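Local coordinates for protein ectonucleoside triphosphate diphosphohydrolase 4 (Homo sapiens, PDB 6WG5) that belongs to the GDA1/CD39 family of nucleoside phosphatases, whose fold is related to that of the actin-like ATPases, at residues F376-Y389 and S458-V472. Numbering follows the deposited sequence.
Sequences FQNSEFYGFSEFYY and SFPVNYKSLKTALQV
Phe-376 turns its ring edge toward the face of Phe-459, just ahead of a parallel strand pair, 381-385 with 466-468, at the margin of a mixed sheet in this actin-like fold. Strand 466-468 is outermost, while strand 221-225 flanks 381-385 on its other side. Pro-460 CD sits over the Phe-376 ring, 3.6 Å from its centroid. With CG of Tyr-463 anti to its backbone N (chi1 -166°), that ring extends toward Ser-379, and Tyr-463 OH hydrogen-bonds Ser-379 OG at 2.7 Å. Glu-380 CA makes a CA-H...O contact with Ser-465 O; its carboxylate forms salt bridges to Arg-189 and Arg-218. At Phe-381 the strands pair: its N donates to Ser-465 O and its O accepts from Lys-467 N, both at 3.0 Å. Its ring receives the edge of Phe-459 in a T-shaped stack, planes at 89°, completing the aromatic cluster. Tyr-382, on the other face of the sheet, runs alongside Lys-467, and a water links Tyr-382 OH to Lys-467 NZ, weakly on the lysine side. Gly-383 N donates to Lys-467 O and Ala-469 N to Gly-383 O, both at 2.8 Å; here Gly-383 CA comes within 4.2 Å of Thr-468 CA, with Phe-387 CB packed against the glycine. Phe-384 and Val-472 both pack on Ile-183. The following helix sets the Tyr-388 face against Leu-470 CB, a CH-pi contact, while Leu-470 CD1 meets Tyr-389 CE1 at 3.4 Å.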
loop_
_atom_site.group_PDB
_atom_site.type_symbol
_atom_site.label_atom_id
_atom_site.label_comp_id
_atom_site.label_asym_id
_atom_site.label_seq_id
_atom_site.Cartn_x
_atom_site.Cartn_y
_atom_site.Cartn_z
ATOM N N PHE A 376 8.007 -18.718 -4.581
ATOM C CA PHE A 376 6.803 -19.009 -3.809
ATOM C C PHE A 376 7.108 -19.892 -2.603
ATOM O O PHE A 376 6.571 -19.667 -1.512
ATOM C CB PHE A 376 5.748 -19.666 -4.704
ATOM C CG PHE A 376 5.109 -18.719 -5.682
ATOM C CD1 PHE A 376 4.380 -17.626 -5.236
ATOM C CD2 PHE A 376 5.227 -18.924 -7.046
ATOM C CE1 PHE A 376 3.791 -16.755 -6.133
ATOM C CE2 PHE A 376 4.638 -18.056 -7.947
ATOM C CZ PHE A 376 3.919 -16.972 -7.490
ATOM N N GLN A 377 7.965 -20.899 -2.776
ATOM C CA GLN A 377 8.259 -21.806 -1.671
ATOM C C GLN A 377 8.981 -21.108 -0.523
ATOM O O GLN A 377 8.975 -21.627 0.598
ATOM C CB GLN A 377 9.090 -22.995 -2.164
ATOM C CG GLN A 377 10.372 -22.625 -2.902
ATOM C CD GLN A 377 10.201 -22.612 -4.411
ATOM O OE1 GLN A 377 9.192 -22.133 -4.933
ATOM N NE2 GLN A 377 11.189 -23.149 -5.122
ATOM N N ASN A 378 9.590 -19.945 -0.769
ATOM C CA ASN A 378 10.301 -19.187 0.264
ATOM C C ASN A 378 9.903 -17.711 0.151
ATOM O O ASN A 378 10.691 -16.868 -0.281
ATOM C CB ASN A 378 11.813 -19.372 0.136
ATOM C CG ASN A 378 12.582 -18.593 1.180
ATOM O OD1 ASN A 378 12.008 -18.111 2.155
ATOM N ND2 ASN A 378 13.888 -18.466 0.983
ATOM N N SER A 379 8.671 -17.401 0.551
ATOM C CA SER A 379 8.163 -16.038 0.479
ATOM C C SER A 379 6.992 -15.897 1.442
ATOM O O SER A 379 6.483 -16.881 1.986
ATOM C CB SER A 379 7.737 -15.680 -0.947
ATOM O OG SER A 379 6.592 -16.417 -1.336
ATOM N N GLU A 380 6.575 -14.649 1.650
ATOM C CA GLU A 380 5.399 -14.342 2.453
ATOM C C GLU A 380 4.851 -12.995 2.006
ATOM O O GLU A 380 5.603 -12.115 1.581
ATOM C CB GLU A 380 5.718 -14.324 3.953
ATOM C CG GLU A 380 6.744 -13.280 4.363
ATOM C CD GLU A 380 7.110 -13.365 5.833
ATOM O OE1 GLU A 380 6.197 -13.262 6.681
ATOM O OE2 GLU A 380 8.313 -13.539 6.140
ATOM N N PHE A 381 3.530 -12.849 2.104
ATOM C CA PHE A 381 2.846 -11.635 1.685
ATOM C C PHE A 381 1.786 -11.264 2.708
ATOM O O PHE A 381 1.203 -12.130 3.365
ATOM C CB PHE A 381 2.177 -11.799 0.313
ATOM C CG PHE A 381 3.120 -11.665 -0.847
ATOM C CD1 PHE A 381 3.164 -10.494 -1.588
ATOM C CD2 PHE A 381 3.955 -12.710 -1.204
ATOM C CE1 PHE A 381 4.025 -10.367 -2.663
ATOM C CE2 PHE A 381 4.819 -12.588 -2.277
ATOM C CZ PHE A 381 4.854 -11.415 -3.006
ATOM N N TYR A 382 1.542 -9.962 2.831
ATOM C CA TYR A 382 0.388 -9.434 3.543
ATOM C C TYR A 382 -0.632 -8.928 2.532
ATOM O O TYR A 382 -0.263 -8.322 1.519
ATOM C CB TYR A 382 0.784 -8.298 4.489
ATOM C CG TYR A 382 1.321 -8.760 5.824
ATOM C CD1 TYR A 382 0.574 -8.608 6.985
ATOM C CD2 TYR A 382 2.573 -9.346 5.923
ATOM C CE1 TYR A 382 1.063 -9.027 8.208
ATOM C CE2 TYR A 382 3.069 -9.770 7.142
ATOM C CZ TYR A 382 2.310 -9.608 8.280
ATOM O OH TYR A 382 2.805 -10.031 9.495
ATOM N N GLY A 383 -1.908 -9.183 2.804
ATOM C CA GLY A 383 -2.999 -8.727 1.958
ATOM C C GLY A 383 -3.828 -7.683 2.686
ATOM O O GLY A 383 -4.310 -7.922 3.795
ATOM N N PHE A 384 -3.984 -6.528 2.050
ATOM C CA PHE A 384 -4.677 -5.395 2.645
ATOM C C PHE A 384 -5.931 -5.060 1.848
ATOM O O PHE A 384 -6.155 -5.566 0.746
ATOM C CB PHE A 384 -3.757 -4.172 2.723
ATOM C CG PHE A 384 -2.581 -4.360 3.636
ATOM C CD1 PHE A 384 -2.734 -4.274 5.010
ATOM C CD2 PHE A 384 -1.321 -4.621 3.123
ATOM C CE1 PHE A 384 -1.652 -4.447 5.855
ATOM C CE2 PHE A 384 -0.240 -4.794 3.961
ATOM C CZ PHE A 384 -0.406 -4.707 5.329
ATOM N N SER A 385 -6.755 -4.193 2.437
ATOM C CA SER A 385 -7.983 -3.684 1.816
ATOM C C SER A 385 -8.880 -4.865 1.459
ATOM O O SER A 385 -9.208 -5.656 2.360
ATOM C CB SER A 385 -7.594 -2.770 0.654
ATOM O OG SER A 385 -6.975 -1.591 1.132
ATOM N N GLU A 386 -9.300 -5.026 0.201
ATOM C CA GLU A 386 -10.275 -6.058 -0.139
ATOM C C GLU A 386 -9.801 -7.450 0.252
ATOM O O GLU A 386 -10.627 -8.318 0.558
ATOM C CB GLU A 386 -10.584 -6.011 -1.635
ATOM C CG GLU A 386 -11.305 -4.749 -2.073
ATOM C CD GLU A 386 -12.669 -4.606 -1.429
ATOM O OE1 GLU A 386 -13.282 -5.645 -1.101
ATOM O OE2 GLU A 386 -13.126 -3.456 -1.247
ATOM N N PHE A 387 -8.487 -7.694 0.242
ATOM C CA PHE A 387 -7.987 -8.995 0.671
ATOM C C PHE A 387 -8.427 -9.317 2.094
ATOM O O PHE A 387 -8.633 -10.489 2.430
ATOM C CB PHE A 387 -6.464 -9.040 0.559
ATOM C CG PHE A 387 -5.967 -9.131 -0.853
ATOM C CD1 PHE A 387 -6.012 -10.334 -1.539
ATOM C CD2 PHE A 387 -5.454 -8.015 -1.498
ATOM C CE1 PHE A 387 -5.558 -10.423 -2.844
ATOM C CE2 PHE A 387 -4.999 -8.097 -2.800
ATOM C CZ PHE A 387 -5.050 -9.304 -3.473
ATOM N N TYR A 388 -8.584 -8.298 2.938
ATOM C CA TYR A 388 -9.090 -8.498 4.288
ATOM C C TYR A 388 -10.611 -8.409 4.349
ATOM O O TYR A 388 -11.254 -9.235 5.004
ATOM C CB TYR A 388 -8.472 -7.467 5.236
ATOM C CG TYR A 388 -8.886 -7.645 6.677
ATOM C CD1 TYR A 388 -8.291 -8.613 7.474
ATOM C CD2 TYR A 388 -9.870 -6.845 7.243
ATOM C CE1 TYR A 388 -8.663 -8.779 8.794
ATOM C CE2 TYR A 388 -10.251 -7.005 8.563
ATOM C CZ TYR A 388 -9.644 -7.974 9.334
ATOM O OH TYR A 388 -10.017 -8.141 10.649
ATOM N N TYR A 389 -11.200 -7.419 3.676
ATOM C CA TYR A 389 -12.650 -7.259 3.710
ATOM C C TYR A 389 -13.356 -8.475 3.119
ATOM O O TYR A 389 -14.417 -8.882 3.605
ATOM C CB TYR A 389 -13.052 -5.990 2.958
ATOM C CG TYR A 389 -12.436 -4.724 3.504
ATOM C CD1 TYR A 389 -12.281 -4.534 4.871
ATOM C CD2 TYR A 389 -12.005 -3.716 2.652
ATOM C CE1 TYR A 389 -11.718 -3.376 5.373
ATOM C CE2 TYR A 389 -11.440 -2.555 3.146
ATOM C CZ TYR A 389 -11.300 -2.391 4.505
ATOM O OH TYR A 389 -10.739 -1.237 5.002
ATOM N N SER A 458 -0.543 -15.367 -10.188
ATOM C CA SER A 458 -0.068 -16.743 -10.333
ATOM C C SER A 458 0.413 -17.341 -9.015
ATOM O O SER A 458 1.338 -18.157 -9.002
ATOM C CB SER A 458 1.045 -16.837 -11.385
ATOM O OG SER A 458 0.584 -16.404 -12.654
ATOM N N PHE A 459 -0.202 -16.962 -7.901
ATOM C CA PHE A 459 0.123 -17.603 -6.634
ATOM C C PHE A 459 -0.443 -19.023 -6.619
ATOM O O PHE A 459 -1.591 -19.236 -7.019
ATOM C CB PHE A 459 -0.443 -16.807 -5.457
ATOM C CG PHE A 459 0.403 -15.628 -5.054
ATOM C CD1 PHE A 459 1.290 -15.727 -3.996
ATOM C CD2 PHE A 459 0.307 -14.423 -5.730
ATOM C CE1 PHE A 459 2.069 -14.648 -3.620
ATOM C CE2 PHE A 459 1.082 -13.340 -5.359
ATOM C CZ PHE A 459 1.964 -13.452 -4.301
ATOM N N PRO A 460 0.331 -20.015 -6.171
ATOM C CA PRO A 460 -0.194 -21.384 -6.133
ATOM C C PRO A 460 -1.461 -21.469 -5.297
ATOM O O PRO A 460 -1.630 -20.753 -4.309
ATOM C CB PRO A 460 0.949 -22.189 -5.502
ATOM C CG PRO A 460 2.168 -21.372 -5.721
ATOM C CD PRO A 460 1.722 -19.947 -5.689
ATOM N N VAL A 461 -2.365 -22.361 -5.711
ATOM C CA VAL A 461 -3.597 -22.571 -4.954
ATOM C C VAL A 461 -3.272 -23.002 -3.530
ATOM O O VAL A 461 -3.964 -22.623 -2.576
ATOM C CB VAL A 461 -4.491 -23.601 -5.667
ATOM C CG1 VAL A 461 -5.685 -23.978 -4.795
ATOM C CG2 VAL A 461 -4.961 -23.045 -7.003
ATOM N N ASN A 462 -2.219 -23.793 -3.365
ATOM C CA ASN A 462 -1.802 -24.268 -2.055
ATOM C C ASN A 462 -0.942 -23.261 -1.300
ATOM O O ASN A 462 -0.368 -23.622 -0.269
ATOM C CB ASN A 462 -1.033 -25.583 -2.199
ATOM C CG ASN A 462 0.214 -25.435 -3.047
ATOM O OD1 ASN A 462 0.164 -24.902 -4.155
ATOM N ND2 ASN A 462 1.344 -25.896 -2.525
ATOM N N TYR A 463 -0.837 -22.021 -1.773
ATOM C CA TYR A 463 0.011 -21.037 -1.109
ATOM C C TYR A 463 -0.421 -20.861 0.342
ATOM O O TYR A 463 -1.598 -20.630 0.629
ATOM C CB TYR A 463 -0.050 -19.701 -1.850
ATOM C CG TYR A 463 1.042 -18.732 -1.452
ATOM C CD1 TYR A 463 0.747 -17.568 -0.756
ATOM C CD2 TYR A 463 2.371 -18.985 -1.770
ATOM C CE1 TYR A 463 1.743 -16.681 -0.390
ATOM C CE2 TYR A 463 3.373 -18.107 -1.408
ATOM C CZ TYR A 463 3.053 -16.955 -0.721
ATOM O OH TYR A 463 4.049 -16.078 -0.358
ATOM N N LYS A 464 0.540 -20.967 1.258
ATOM C CA LYS A 464 0.257 -20.952 2.687
ATOM C C LYS A 464 0.796 -19.723 3.401
ATOM O O LYS A 464 0.639 -19.623 4.623
ATOM C CB LYS A 464 0.834 -22.211 3.353
ATOM C CG LYS A 464 0.221 -23.523 2.877
ATOM C CD LYS A 464 -1.241 -23.661 3.305
ATOM C CE LYS A 464 -2.031 -24.558 2.357
ATOM N NZ LYS A 464 -3.186 -23.828 1.752
ATOM N N SER A 465 1.410 -18.779 2.685
ATOM C CA SER A 465 2.138 -17.682 3.313
ATOM C C SER A 465 1.498 -16.319 3.062
ATOM O O SER A 465 2.182 -15.295 3.161
ATOM C CB SER A 465 3.585 -17.683 2.828
ATOM O OG SER A 465 4.170 -18.957 3.015
ATOM N N LEU A 466 0.209 -16.278 2.746
ATOM C CA LEU A 466 -0.526 -15.022 2.646
ATOM C C LEU A 466 -1.284 -14.781 3.942
ATOM O O LEU A 466 -1.979 -15.675 4.436
ATOM C CB LEU A 466 -1.506 -15.034 1.471
ATOM C CG LEU A 466 -2.443 -13.819 1.415
ATOM C CD1 LEU A 466 -1.653 -12.548 1.147
ATOM C CD2 LEU A 466 -3.536 -14.000 0.373
ATOM N N LYS A 467 -1.153 -13.577 4.488
ATOM C CA LYS A 467 -1.928 -13.160 5.648
ATOM C C LYS A 467 -2.685 -11.895 5.282
ATOM O O LYS A 467 -2.070 -10.862 5.001
ATOM C CB LYS A 467 -1.041 -12.913 6.868
ATOM C CG LYS A 467 -1.843 -12.784 8.155
ATOM C CD LYS A 467 -1.113 -11.999 9.233
ATOM C CE LYS A 467 0.106 -12.743 9.757
ATOM N NZ LYS A 467 0.442 -12.324 11.151
ATOM N N THR A 468 -4.010 -11.982 5.269
ATOM C CA THR A 468 -4.834 -10.803 5.073
ATOM C C THR A 468 -4.996 -10.088 6.405
ATOM O O THR A 468 -5.109 -10.724 7.457
ATOM C CB THR A 468 -6.200 -11.182 4.498
ATOM O OG1 THR A 468 -6.953 -11.912 5.475
ATOM C CG2 THR A 468 -6.028 -12.038 3.255
ATOM N N ALA A 469 -4.983 -8.760 6.362
ATOM C CA ALA A 469 -4.973 -7.981 7.590
ATOM C C ALA A 469 -5.351 -6.546 7.273
ATOM O O ALA A 469 -5.227 -6.084 6.136
ATOM C CB ALA A 469 -3.603 -8.029 8.271
ATOM N N LEU A 470 -5.818 -5.849 8.305
ATOM C CA LEU A 470 -6.097 -4.424 8.216
ATOM C C LEU A 470 -4.975 -3.579 8.792
ATOM O O LEU A 470 -4.760 -2.450 8.335
ATOM C CB LEU A 470 -7.405 -4.101 8.949
ATOM C CG LEU A 470 -8.301 -3.006 8.363
ATOM C CD1 LEU A 470 -8.681 -3.292 6.911
ATOM C CD2 LEU A 470 -9.552 -2.868 9.216
ATOM N N GLN A 471 -4.247 -4.108 9.771
ATOM C CA GLN A 471 -3.150 -3.392 10.397
ATOM C C GLN A 471 -2.104 -4.404 10.847
ATOM O O GLN A 471 -2.329 -5.617 10.820
ATOM C CB GLN A 471 -3.647 -2.538 11.568
ATOM C CG GLN A 471 -4.581 -3.258 12.524
ATOM C CD GLN A 471 -5.257 -2.309 13.493
ATOM O OE1 GLN A 471 -5.407 -1.119 13.213
ATOM N NE2 GLN A 471 -5.668 -2.830 14.645
ATOM N N VAL A 472 -0.946 -3.888 11.250
ATOM C CA VAL A 472 0.176 -4.706 11.694
ATOM C C VAL A 472 0.559 -4.256 13.096
ATOM O O VAL A 472 0.737 -3.058 13.341
ATOM C CB VAL A 472 1.375 -4.596 10.736
ATOM C CG1 VAL A 472 2.494 -5.528 11.174
ATOM C CG2 VAL A 472 0.944 -4.917 9.317
HETATM O O HOH W 1 2.025 -9.622 12.597
#